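Local coordinates for protein acetyl-CoA acetyltransferase (Elizabethkingia anophelis NUHP1, PDB 6BN2) that probably catalyses the reversible, thiolase-type condensation of two acetyl-CoA molecules into acetoacetyl-CoA, with release of free coenzyme A, at residues L238-Q243 with T248-N253; F320-E325 with I370-Q375; R364-L369 with S393-E398. All coordinates share one frame; numbering follows the deposited sequence. Where two conformers were deposited one is given.

Contact 1: L238-Q243 with T248-N253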
ATOM      1  N   LEU A 238      17.785  15.161  30.227  1.00 32.04           N
ATOM      2  CA  LEU A 238      16.531  15.414  29.535  1.00 31.01           C
ATOM      3  C   LEU A 238      15.374  14.711  30.246  1.00 34.16           C
ATOM      4  O   LEU A 238      15.565  13.666  30.877  1.00 34.57           O
ATOM      5  CB  LEU A 238      16.611  14.935  28.089  1.00 30.97           C
ATOM      6  CG  LEU A 238      17.529  15.705  27.145  1.00 34.54           C
ATOM      7  CD1 LEU A 238      17.514  15.023  25.806  1.00 29.10           C
ATOM      8  CD2 LEU A 238      17.067  17.136  27.006  1.00 38.10           C
ATOM      9  N   PRO A 239      14.164  15.256  30.148  1.00 38.76           N
ATOM     10  CA  PRO A 239      13.009  14.615  30.785  1.00 36.15           C
ATOM     11  C   PRO A 239      12.536  13.393  30.014  1.00 30.63           C
ATOM     12  O   PRO A 239      12.732  13.273  28.803  1.00 31.71           O
ATOM     13  CB  PRO A 239      11.947  15.723  30.769  1.00 41.22           C
ATOM     14  CG  PRO A 239      12.294  16.523  29.555  1.00 41.75           C
ATOM     15  CD  PRO A 239      13.797  16.528  29.495  1.00 40.58           C
ATOM     16  N   THR A 240      11.907  12.471  30.742  1.00 33.28           N
ATOM     17  CA  THR A 240      11.343  11.267  30.132  1.00 28.97           C
ATOM     18  C   THR A 240       9.947  11.594  29.612  1.00 37.80           C
ATOM     19  O   THR A 240       9.012  11.789  30.394  1.00 41.28           O
ATOM     20  CB  THR A 240      11.311  10.116  31.131  1.00 31.98           C
ATOM     21  OG1 THR A 240      10.642  10.530  32.333  1.00 32.66           O
ATOM     22  CG2 THR A 240      12.742   9.673  31.462  1.00 31.78           C
ATOM     23  N   VAL A 241       9.803  11.630  28.287  1.00 29.02           N
ATOM     24  CA  VAL A 241       8.653  12.290  27.682  1.00 35.72           C
ATOM     25  C   VAL A 241       7.408  11.414  27.625  1.00 37.50           C
ATOM     26  O   VAL A 241       6.305  11.941  27.445  1.00 37.48           O
ATOM     27  CB  VAL A 241       9.025  12.794  26.277  1.00 42.36           C
ATOM     28  CG1 VAL A 241      10.047  13.924  26.379  1.00 44.95           C
ATOM     29  CG2 VAL A 241       9.577  11.672  25.442  1.00 38.51           C
ATOM     30  N   PHE A 242       7.533  10.096  27.780  1.00 29.73           N
ATOM     31  CA  PHE A 242       6.367   9.221  27.709  1.00 29.32           C
ATOM     32  C   PHE A 242       5.891   8.734  29.067  1.00 33.41           C
ATOM     33  O   PHE A 242       4.786   8.194  29.163  1.00 36.12           O
ATOM     34  CB  PHE A 242       6.673   8.024  26.796  1.00 26.13           C
ATOM     35  CG  PHE A 242       6.981   8.427  25.391  1.00 24.28           C
ATOM     36  CD1 PHE A 242       5.962   8.870  24.554  1.00 25.70           C
ATOM     37  CD2 PHE A 242       8.287   8.413  24.911  1.00 22.66           C
ATOM     38  CE1 PHE A 242       6.236   9.274  23.254  1.00 24.14           C
ATOM     39  CE2 PHE A 242       8.564   8.814  23.608  1.00 26.33           C
ATOM     40  CZ  PHE A 242       7.524   9.250  22.779  1.00 25.38           C
ATOM     41  N   GLN A 243       6.673   8.942  30.119  1.00 32.17           N
ATOM     42  CA  GLN A 243       6.363   8.391  31.431  1.00 35.31           C
ATOM     43  C   GLN A 243       7.020   9.283  32.467  1.00 43.52           C
ATOM     44  O   GLN A 243       8.241   9.454  32.440  1.00 41.92           O
ATOM     45  CB  GLN A 243       6.871   6.955  31.528  1.00 34.52           C
ATOM     46  CG  GLN A 243       6.564   6.239  32.803  1.00 42.99           C
ATOM     47  CD  GLN A 243       6.948   4.785  32.706  1.00 43.93           C
ATOM     48  OE1 GLN A 243       6.687   4.133  31.689  1.00 39.84           O
ATOM     49  NE2 GLN A 243       7.594   4.270  33.741  1.00 42.25           N
ATOM     50  N   THR A 248      12.383   6.125  31.052  1.00 28.75           N
ATOM     51  CA  THR A 248      13.703   5.941  30.458  1.00 27.49           C
ATOM     52  C   THR A 248      13.849   6.574  29.082  1.00 27.86           C
ATOM     53  O   THR A 248      14.971   6.932  28.712  1.00 24.67           O
ATOM     54  CB  THR A 248      14.064   4.445  30.351  1.00 27.58           C
ATOM     55  OG1 THR A 248      13.181   3.795  29.422  1.00 26.43           O
ATOM     56  CG2 THR A 248      13.988   3.742  31.704  1.00 30.16           C
ATOM     57  N   VAL A 249      12.769   6.737  28.319  1.00 24.35           N
ATOM     58  CA  VAL A 249      12.835   7.194  26.937  1.00 22.50           C
ATOM     59  C   VAL A 249      12.769   8.716  26.905  1.00 22.78           C
ATOM     60  O   VAL A 249      11.909   9.323  27.556  1.00 24.09           O
ATOM     61  CB  VAL A 249      11.692   6.571  26.113  1.00 21.78           C
ATOM     62  CG1 VAL A 249      11.721   7.089  24.670  1.00 20.18           C
ATOM     63  CG2 VAL A 249      11.767   5.034  26.164  1.00 21.93           C
ATOM     64  N   THR A 250      13.676   9.340  26.146  1.00 22.69           N
ATOM     65  CA  THR A 250      13.735  10.796  26.038  1.00 22.96           C
ATOM     66  C   THR A 250      13.706  11.216  24.575  1.00 21.33           C
ATOM     67  O   THR A 250      13.773  10.394  23.657  1.00 22.36           O
ATOM     68  CB  THR A 250      15.002  11.384  26.668  1.00 23.47           C
ATOM     69  OG1 THR A 250      16.123  11.036  25.845  1.00 25.08           O
ATOM     70  CG2 THR A 250      15.220  10.868  28.091  1.00 26.30           C
ATOM     71  N   ALA A 251      13.645  12.534  24.366  1.00 23.31           N
ATOM     72  CA  ALA A 251      13.698  13.055  23.004  1.00 24.74           C
ATOM     73  C   ALA A 251      15.021  12.723  22.329  1.00 26.26           C
ATOM     74  O   ALA A 251      15.076  12.605  21.100  1.00 26.54           O
ATOM     75  CB  ALA A 251      13.473  14.570  23.003  1.00 28.86           C
ATOM     76  N   ALA A 252      16.095  12.576  23.108  1.00 24.10           N
ATOM     77  CA  ALA A 252      17.404  12.299  22.529  1.00 23.40           C
ATOM     78  C   ALA A 252      17.648  10.828  22.256  1.00 23.55           C
ATOM     79  O   ALA A 252      18.390  10.506  21.325  1.00 22.12           O
ATOM     80  CB  ALA A 252      18.522  12.802  23.443  1.00 22.17           C
ATOM     81  N   ASN A 253      17.086   9.922  23.056  1.00 21.32           N
ATOM     82  CA  ASN A 253      17.360   8.505  22.832  1.00 18.50           C
ATOM     83  C   ASN A 253      16.233   7.807  22.082  1.00 18.54           C
ATOM     84  O   ASN A 253      16.348   6.617  21.768  1.00 18.41           O
ATOM     85  CB  ASN A 253      17.725   7.798  24.167  1.00 21.20           C
ATOM     86  CG  ASN A 253      16.555   7.668  25.152  1.00 21.26           C
ATOM     87  OD1 ASN A 253      15.397   7.540  24.758  1.00 21.34           O
ATOM     88  ND2 ASN A 253      16.879   7.643  26.449  1.00 22.51           N
TER
HETATM   89  O   HOH W   1      13.406  14.489  26.458  1.00 30.63           O
HETATM   90  O   HOH W   2       9.593   8.406  28.669  1.00 23.65           O

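Contact 2: F320-E325 with I370-Q375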
ATOM      1  N   PHE A 320      27.344  -8.188   9.033  1.00 17.47           N
ATOM      2  CA  PHE A 320      26.872  -6.890   9.501  1.00 16.22           C
ATOM      3  C   PHE A 320      25.360  -6.854   9.472  1.00 15.43           C
ATOM      4  O   PHE A 320      24.727  -7.493   8.628  1.00 16.25           O
ATOM      5  CB  PHE A 320      27.445  -5.740   8.655  1.00 16.57           C
ATOM      6  CG  PHE A 320      28.899  -5.529   8.900  1.00 15.77           C
ATOM      7  CD1 PHE A 320      29.854  -6.178   8.121  1.00 18.11           C
ATOM      8  CD2 PHE A 320      29.319  -4.750   9.969  1.00 18.54           C
ATOM      9  CE1 PHE A 320      31.221  -6.028   8.397  1.00 20.34           C
ATOM     10  CE2 PHE A 320      30.683  -4.580  10.241  1.00 21.64           C
ATOM     11  CZ  PHE A 320      31.632  -5.223   9.457  1.00 24.27           C
ATOM     12  N   PHE A 321      24.795  -6.074  10.397  1.00 14.47           N
ATOM     13  CA  PHE A 321      23.351  -5.962  10.581  1.00 13.23           C
ATOM     14  C   PHE A 321      22.940  -4.502  10.530  1.00 14.09           C
ATOM     15  O   PHE A 321      23.666  -3.628  11.017  1.00 16.02           O
ATOM     16  CB  PHE A 321      22.894  -6.505  11.942  1.00 14.80           C
ATOM     17  CG  PHE A 321      23.250  -7.940  12.187  1.00 13.74           C
ATOM     18  CD1 PHE A 321      24.513  -8.281  12.664  1.00 18.81           C
ATOM     19  CD2 PHE A 321      22.312  -8.948  11.980  1.00 15.67           C
ATOM     20  CE1 PHE A 321      24.847  -9.610  12.919  1.00 21.50           C
ATOM     21  CE2 PHE A 321      22.637 -10.287  12.228  1.00 17.26           C
ATOM     22  CZ  PHE A 321      23.902 -10.615  12.699  1.00 18.86           C
ATOM     23  N   GLU A 322      21.737  -4.250  10.001  1.00 14.59           N
ATOM     24  CA  GLU A 322      21.083  -2.949  10.140  1.00 14.88           C
ATOM     25  C   GLU A 322      19.732  -3.208  10.779  1.00 17.81           C
ATOM     26  O   GLU A 322      18.858  -3.804  10.144  1.00 17.29           O
ATOM     27  CB  GLU A 322      20.907  -2.246   8.793  1.00 15.87           C
ATOM     28  CG  GLU A 322      22.177  -1.664   8.229  1.00 17.44           C
ATOM     29  CD  GLU A 322      22.557  -0.357   8.899  1.00 21.41           C
ATOM     30  OE1 GLU A 322      23.770  -0.147   9.107  1.00 19.87           O
ATOM     31  OE2 GLU A 322      21.660   0.458   9.204  1.00 20.87           O
ATOM     32  N   PHE A 323      19.572  -2.801  12.034  1.00 15.63           N
ATOM     33  CA  PHE A 323      18.296  -2.858  12.744  0.55 17.36           C
ATOM     34  C   PHE A 323      17.810  -1.430  12.943  1.00 19.96           C
ATOM     35  O   PHE A 323      18.506  -0.632  13.581  1.00 23.20           O
ATOM     36  CB  PHE A 323      18.446  -3.528  14.111  0.55 19.13           C
ATOM     37  CG  PHE A 323      18.452  -5.016  14.077  0.55 20.96           C
ATOM     38  CD1 PHE A 323      17.258  -5.723  14.106  0.55 22.44           C
ATOM     39  CD2 PHE A 323      19.644  -5.717  14.097  0.55 27.91           C
ATOM     40  CE1 PHE A 323      17.254  -7.115  14.106  0.55 23.99           C
ATOM     41  CE2 PHE A 323      19.647  -7.099  14.091  0.55 23.41           C
ATOM     42  CZ  PHE A 323      18.456  -7.799  14.093  0.55 26.56           C
ATOM     43  N   ASN A 324      16.618  -1.108  12.435  1.00 14.73           N
ATOM     44  CA  ASN A 324      16.201   0.281  12.529  1.00 13.87           C
ATOM     45  C   ASN A 324      16.027   0.701  13.983  1.00 22.18           C
ATOM     46  O   ASN A 324      15.461  -0.033  14.797  1.00 27.74           O
ATOM     47  CB  ASN A 324      14.911   0.545  11.768  1.00 17.80           C
ATOM     48  CG  ASN A 324      14.692   2.040  11.546  1.00 21.20           C
ATOM     49  OD1 ASN A 324      15.548   2.727  10.971  1.00 20.84           O
ATOM     50  ND2 ASN A 324      13.562   2.551  12.014  1.00 20.64           N
ATOM     51  N   GLU A 325      16.539   1.892  14.305  1.00 20.68           N
ATOM     52  CA  GLU A 325      16.566   2.392  15.681  1.00 20.50           C
ATOM     53  C   GLU A 325      15.351   3.276  15.952  1.00 18.92           C
ATOM     54  O   GLU A 325      15.471   4.473  16.174  1.00 23.71           O
ATOM     55  CB  GLU A 325      17.851   3.191  15.929  1.00 22.27           C
ATOM     56  CG  GLU A 325      19.120   2.496  15.560  1.00 26.80           C
ATOM     57  CD  GLU A 325      20.353   3.348  15.821  1.00 22.73           C
ATOM     58  OE1 GLU A 325      20.221   4.578  16.003  1.00 21.13           O
ATOM     59  OE2 GLU A 325      21.474   2.791  15.821  1.00 24.17           O
ATOM     60  N   ILE A 370      24.005  -2.269   2.175  1.00 13.84           N
ATOM     61  CA  ILE A 370      24.805  -2.588   0.984  1.00 13.61           C
ATOM     62  C   ILE A 370      26.171  -1.931   1.075  1.00 16.20           C
ATOM     63  O   ILE A 370      27.211  -2.545   0.792  1.00 16.37           O
ATOM     64  CB  ILE A 370      24.061  -2.150  -0.291  1.00 15.18           C
ATOM     65  CG1 ILE A 370      22.873  -3.080  -0.522  1.00 14.78           C
ATOM     66  CG2 ILE A 370      25.022  -2.119  -1.504  1.00 17.66           C
ATOM     67  CD1 ILE A 370      21.838  -2.521  -1.506  1.00 15.08           C
ATOM     68  N   ASN A 371      26.186  -0.660   1.458  1.00 14.55           N
ATOM     69  CA  ASN A 371      27.445   0.060   1.501  1.00 16.03           C
ATOM     70  C   ASN A 371      28.285  -0.323   2.706  1.00 14.12           C
ATOM     71  O   ASN A 371      29.507  -0.372   2.593  1.00 16.82           O
ATOM     72  CB  ASN A 371      27.150   1.556   1.435  1.00 15.83           C
ATOM     73  CG  ASN A 371      26.673   1.943   0.057  1.00 18.20           C
ATOM     74  OD1 ASN A 371      25.455   2.060  -0.207  1.00 19.91           O
ATOM     75  ND2 ASN A 371      27.615   2.052  -0.855  1.00 17.56           N
ATOM     76  N   VAL A 372      27.664  -0.623   3.847  1.00 15.06           N
ATOM     77  CA  VAL A 372      28.416  -1.159   4.984  1.00 16.88           C
ATOM     78  C   VAL A 372      29.162  -2.428   4.582  1.00 15.78           C
ATOM     79  O   VAL A 372      30.348  -2.603   4.902  1.00 17.00           O
ATOM     80  CB  VAL A 372      27.482  -1.420   6.179  1.00 14.72           C
ATOM     81  CG1 VAL A 372      28.169  -2.352   7.187  1.00 17.09           C
ATOM     82  CG2 VAL A 372      27.046  -0.110   6.851  1.00 17.21           C
ATOM     83  N   LEU A 373      28.480  -3.337   3.872  1.00 14.84           N
ATOM     84  CA  LEU A 373      29.151  -4.572   3.462  1.00 15.60           C
ATOM     85  C   LEU A 373      30.343  -4.290   2.547  1.00 19.85           C
ATOM     86  O   LEU A 373      31.404  -4.902   2.698  1.00 20.14           O
ATOM     87  CB  LEU A 373      28.160  -5.521   2.784  1.00 16.09           C
ATOM     88  CG  LEU A 373      27.019  -6.031   3.655  1.00 16.31           C
ATOM     89  CD1 LEU A 373      26.087  -6.864   2.762  1.00 16.78           C
ATOM     90  CD2 LEU A 373      27.545  -6.865   4.833  1.00 18.03           C
ATOM     91  N   LYS A 374      30.195  -3.369   1.595  1.00 17.72           N
ATOM     92  CA  LYS A 374      31.307  -3.074   0.694  1.00 17.14           C
ATOM     93  C   LYS A 374      32.445  -2.379   1.432  1.00 20.63           C
ATOM     94  O   LYS A 374      33.619  -2.687   1.194  1.00 22.86           O
ATOM     95  CB  LYS A 374      30.812  -2.230  -0.480  1.00 17.89           C
ATOM     96  CG  LYS A 374      29.887  -3.032  -1.391  1.00 18.72           C
ATOM     97  CD  LYS A 374      29.394  -2.235  -2.586  1.00 20.01           C
ATOM     98  CE  LYS A 374      28.477  -3.108  -3.429  1.00 20.49           C
ATOM     99  NZ  LYS A 374      29.183  -4.353  -3.860  1.00 19.96           N
ATOM    100  N   GLN A 375      32.110  -1.461   2.348  1.00 20.24           N
ATOM    101  CA  GLN A 375      33.132  -0.738   3.105  1.00 19.32           C
ATOM    102  C   GLN A 375      33.968  -1.669   3.965  1.00 20.78           C
ATOM    103  O   GLN A 375      35.136  -1.370   4.260  1.00 24.05           O
ATOM    104  CB  GLN A 375      32.466   0.328   3.978  1.00 18.53           C
ATOM    105  CG  GLN A 375      31.916   1.493   3.143  1.00 18.52           C
ATOM    106  CD  GLN A 375      30.794   2.253   3.822  1.00 18.79           C
ATOM    107  OE1 GLN A 375      30.524   2.070   5.007  1.00 20.51           O
ATOM    108  NE2 GLN A 375      30.119   3.106   3.056  1.00 19.73           N
TER

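Contact 3: R364-L369 with S393-E398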
ATOM      1  N   ARG A 364      15.659   2.330   3.311  1.00 12.03           N
ATOM      2  CA  ARG A 364      16.876   3.095   3.572  1.00 12.36           C
ATOM      3  C   ARG A 364      17.937   2.228   4.251  1.00 11.82           C
ATOM      4  O   ARG A 364      19.122   2.277   3.883  1.00 13.98           O
ATOM      5  CB  ARG A 364      16.515   4.322   4.419  1.00 12.02           C
ATOM      6  CG  ARG A 364      17.575   5.434   4.435  1.00 13.26           C
ATOM      7  CD  ARG A 364      18.768   5.083   5.340  1.00 16.77           C
ATOM      8  NE  ARG A 364      18.381   4.989   6.752  1.00 15.56           N
ATOM      9  CZ  ARG A 364      19.185   4.539   7.716  1.00 18.61           C
ATOM     10  NH1 ARG A 364      20.403   4.092   7.422  1.00 18.11           N
ATOM     11  NH2 ARG A 364      18.768   4.515   8.973  1.00 17.74           N
ATOM     12  N   ILE A 365      17.538   1.410   5.235  1.00 12.74           N
ATOM     13  CA  ILE A 365      18.548   0.604   5.924  1.00 14.10           C
ATOM     14  C   ILE A 365      19.134  -0.479   5.014  1.00 13.99           C
ATOM     15  O   ILE A 365      20.271  -0.905   5.235  1.00 13.77           O
ATOM     16  CB  ILE A 365      18.002  -0.005   7.235  1.00 11.69           C
ATOM     17  CG1 ILE A 365      16.846  -0.979   6.997  1.00 11.05           C
ATOM     18  CG2 ILE A 365      17.614   1.123   8.220  1.00 15.30           C
ATOM     19  CD1 ILE A 365      16.392  -1.686   8.310  1.00 13.90           C
ATOM     20  N   ILE A 366      18.412  -0.898   3.968  1.00 13.56           N
ATOM     21  CA  ILE A 366      19.003  -1.797   2.972  1.00 12.87           C
ATOM     22  C   ILE A 366      20.066  -1.069   2.155  1.00 13.47           C
ATOM     23  O   ILE A 366      21.148  -1.615   1.886  1.00 13.38           O
ATOM     24  CB  ILE A 366      17.912  -2.375   2.056  1.00 13.21           C
ATOM     25  CG1 ILE A 366      16.825  -3.062   2.883  1.00 14.29           C
ATOM     26  CG2 ILE A 366      18.532  -3.371   1.089  1.00 13.89           C
ATOM     27  CD1 ILE A 366      15.640  -3.534   2.008  1.00 11.83           C
ATOM     28  N   VAL A 367      19.761   0.157   1.721  1.00 12.94           N
ATOM     29  CA  VAL A 367      20.738   0.983   1.005  1.00 13.01           C
ATOM     30  C   VAL A 367      22.008   1.120   1.836  1.00 13.72           C
ATOM     31  O   VAL A 367      23.128   0.894   1.351  1.00 13.73           O
ATOM     32  CB  VAL A 367      20.132   2.363   0.681  1.00 11.81           C
ATOM     33  CG1 VAL A 367      21.174   3.267  -0.012  1.00 13.03           C
ATOM     34  CG2 VAL A 367      18.880   2.218  -0.205  1.00 15.07           C
ATOM     35  N   THR A 368      21.844   1.458   3.117  1.00 11.90           N
ATOM     36  CA  THR A 368      23.005   1.628   3.983  1.00 13.74           C
ATOM     37  C   THR A 368      23.747   0.310   4.182  1.00 14.34           C
ATOM     38  O   THR A 368      24.981   0.284   4.126  1.00 15.09           O
ATOM     39  CB  THR A 368      22.561   2.219   5.319  1.00 16.66           C
ATOM     40  OG1 THR A 368      22.000   3.513   5.075  1.00 17.04           O
ATOM     41  CG2 THR A 368      23.739   2.351   6.290  1.00 15.30           C
ATOM     42  N   LEU A 369      23.011  -0.784   4.404  1.00 13.50           N
ATOM     43  CA  LEU A 369      23.637  -2.098   4.596  1.00 14.25           C
ATOM     44  C   LEU A 369      24.500  -2.490   3.400  1.00 14.09           C
ATOM     45  O   LEU A 369      25.607  -3.009   3.574  1.00 14.18           O
ATOM     46  CB  LEU A 369      22.555  -3.151   4.841  1.00 13.44           C
ATOM     47  CG  LEU A 369      23.084  -4.578   5.008  1.00 13.56           C
ATOM     48  CD1 LEU A 369      23.934  -4.686   6.275  1.00 15.34           C
ATOM     49  CD2 LEU A 369      21.912  -5.551   5.092  1.00 14.80           C
ATOM     50  N   SER A 393       9.795  -6.862   9.551  1.00 12.80           N
ATOM     51  CA  SER A 393      10.266  -7.483   8.325  1.00 12.09           C
ATOM     52  C   SER A 393      11.773  -7.644   8.432  1.00 12.32           C
ATOM     53  O   SER A 393      12.424  -6.906   9.168  1.00 13.63           O
ATOM     54  CB  SER A 393       9.898  -6.613   7.099  1.00 11.56           C
ATOM     55  OG  SER A 393       8.478  -6.579   6.909  1.00 13.47           O
ATOM     56  N   ALA A 394      12.319  -8.620   7.706  1.00 11.22           N
ATOM     57  CA  ALA A 394      13.762  -8.850   7.706  1.00 11.88           C
ATOM     58  C   ALA A 394      14.202  -9.311   6.326  1.00 11.63           C
ATOM     59  O   ALA A 394      13.457  -9.994   5.617  1.00 13.42           O
ATOM     60  CB  ALA A 394      14.170  -9.909   8.748  1.00 14.32           C
ATOM     61  N   ILE A 395      15.435  -8.965   5.953  1.00 12.52           N
ATOM     62  CA  ILE A 395      15.958  -9.351   4.653  1.00 14.53           C
ATOM     63  C   ILE A 395      17.441  -9.678   4.803  1.00 14.20           C
ATOM     64  O   ILE A 395      18.154  -9.041   5.588  1.00 14.31           O
ATOM     65  CB  ILE A 395      15.700  -8.243   3.605  1.00 12.64           C
ATOM     66  CG1 ILE A 395      16.096  -8.704   2.200  1.00 14.60           C
ATOM     67  CG2 ILE A 395      16.413  -6.912   4.002  1.00 15.51           C
ATOM     68  CD1 ILE A 395      15.611  -7.723   1.112  1.00 17.19           C
ATOM     69  N   VAL A 396      17.886 -10.713   4.089  1.00 13.55           N
ATOM     70  CA  VAL A 396      19.285 -11.140   4.067  1.00 12.49           C
ATOM     71  C   VAL A 396      19.821 -10.874   2.670  1.00 14.26           C
ATOM     72  O   VAL A 396      19.188 -11.262   1.678  1.00 15.81           O
ATOM     73  CB  VAL A 396      19.406 -12.634   4.435  1.00 15.07           C
ATOM     74  CG1 VAL A 396      20.868 -13.096   4.338  1.00 15.26           C
ATOM     75  CG2 VAL A 396      18.846 -12.875   5.838  1.00 17.04           C
ATOM     76  N   ILE A 397      20.979 -10.208   2.578  1.00 16.02           N
ATOM     77  CA  ILE A 397      21.560  -9.937   1.270  1.00 15.86           C
ATOM     78  C   ILE A 397      22.991 -10.440   1.252  1.00 16.47           C
ATOM     79  O   ILE A 397      23.621 -10.646   2.292  1.00 16.77           O
ATOM     80  CB  ILE A 397      21.520  -8.442   0.882  1.00 17.17           C
ATOM     81  CG1 ILE A 397      22.398  -7.609   1.811  1.00 16.97           C
ATOM     82  CG2 ILE A 397      20.076  -7.927   0.831  1.00 14.69           C
ATOM     83  CD1 ILE A 397      22.490  -6.127   1.394  1.00 20.35           C
ATOM     84  N   GLU A 398      23.487 -10.676   0.040  1.00 15.98           N
ATOM     85  CA  GLU A 398      24.860 -11.111  -0.172  1.00 16.97           C
ATOM     86  C   GLU A 398      25.564 -10.034  -0.978  1.00 20.03           C
ATOM     87  O   GLU A 398      25.151  -9.721  -2.097  1.00 18.04           O
ATOM     88  CB  GLU A 398      24.926 -12.459  -0.894  1.00 18.70           C
ATOM     89  CG  GLU A 398      26.383 -12.911  -1.142  1.00 18.05           C
ATOM     90  CD  GLU A 398      26.487 -14.133  -2.047  1.00 28.45           C
ATOM     91  OE1 GLU A 398      25.440 -14.741  -2.366  1.00 27.52           O
ATOM     92  OE2 GLU A 398      27.620 -14.482  -2.441  1.00 30.43           O
TER

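Contact 1: L238-Q243 with T248-N253
Leu238 leans over Thr250 and Ala252 at one end of this contact between two irregular parts of a long loop. Its CB faces CB of Thr250 at 4.1 Å. From there CG stands anti to the carbonyl carbon (chi1 -69°), and the extended second torsion carries CD1 on to CB of Ala252, only 3.4 Å away, tighter than usual for two methyl groups. Beside it, the Thr250 methyl CG2 rests 3.5 Å from the carbonyl oxygen of Pro239. At the other end CG1 of Val249 meets the edge of the Phe242 ring, lying 3.7 Å from CD2, while that ring also meets His163.

Between these apolar ends the backbones are joined through Val249 O. It takes the N-H of Val241 (N to O 3.2 Å) and a proton from a water that in turn accepts from Phe242 N. A second water spans Pro239 O and Ala251 N. The 248-253 turn is braced from within: Thr250 OG1 accepts from Asn253 N in an ST motif, and Asn253 ND2 donates to Thr248 O at 3.0 Å. Ala252 belongs to a calcium site with Tyr190 and Ala254. With a single direct backbone hydrogen bond and two water bridges, the pairing relies on solvent as well as on side chains, while the calcium-binding turn carries its own internal bonds.

Contact 2: F320-E325 with I370-Q375
Phe320 lies against Val372 and Leu373 where helix 358-375 covers the edge strand 320-323 in the C-terminal half of the thiolase fold. The strand runs parallel to its neighbour 380-387, and the helix leads directly into that neighbour, so the contact belongs to a beta-alpha-beta crossover. Strand and helix axes are 8.9 Å apart and run nearly antiparallel, at 157°.

Phe320 turns CG beside its own backbone N (chi1 -71°), which sends the ring along the helix flank. Val372 answers with CG1, set anti to its backbone N (chi1 163°); this methyl touches the root of the aromatic side chain, 3.7 Å from CG of Phe320, and approaches the ring obliquely. Leu373 comes from another direction. Its CB does not point straight at the strand; CD1 continues the extended line of the chain, while the other methyl, CD2, branches off it to the edge of the ring, near its plane, 4.0 Å from CB of Phe320 and 4.1 Å from CD1 of Phe320. The two side chains slide past each other in opposite senses.

Two residues along the strand, Glu322 also points at the helix. A bend at its second torsion turns the buried carboxylate alongside the helix, toward Val372; the side chain also touches Ile365, Thr368 and Leu369. The other methyl of Val372, CG2, sits 4.0 Å from OE1 of Glu322.

Contact 3: R364-L369 with S393-E398
Ile366 and Leu369 of helix 358-375 pack on Ile395 and Ile397 of strand 391-399 in two buried aliphatic pairs. Ile366 and Ile395 cross at about a right angle: the CG1 and CD1 arm of Ile366 lies over the CG2 methyl of Ile395, with CD1 4.0 Å from CG2. One helical turn on, Leu369 and Ile397 meet tip to tip, CD2 of Leu369 lying 3.8 Å from CD1 of Ile397. Leu369 holds CG anti to its backbone N (chi1 178°), while Ile397 sets CG1 between its N and carbonyl carbon, which sends CD1 out to that meeting point. Ile395 and Ile397 alternate with Val396, which points away, toward the opposite face.

The contacts of the helix with the sheet, and of Ile365 and Ile395 with Met100 of helix 98-111, are consistent with a place in the central helical layer of the alpha-beta-alpha-beta-alpha thiolase fold.

The polar bonds run along the helix itself. Arg364 NH1 donates to Thr368 OG1 at 2.9 Å, with the hydroxyl close to the guanidinium plane, and Ile365 CG2 lies 3.6 Å above that plane on one face, offset toward its rim. Glu205 OE1 also hydrogen-bonds to Thr368 OG1.

Overall arrangement
Contacts 2 and 3 share helix 358-375 and the same sheet; their centres lie about 7 Å apart, and CG1 of Ile370 packs on CD1 of Ile397 between them. Both are buried: contact 3 is wholly aliphatic, whereas contact 2, at the edge strand, adds an aromatic ring and a carboxylate. Together they fasten one helix across strands at the edge and further inside the sheet. Contact 1 differs in place and chemistry. About 27 Å from contact 2 and 29 Å from contact 3, centre to centre, it is a partly buried pairing of two loop segments, one of which contributes Ala252 to a calcium site, where backbone groups and bridging waters join in.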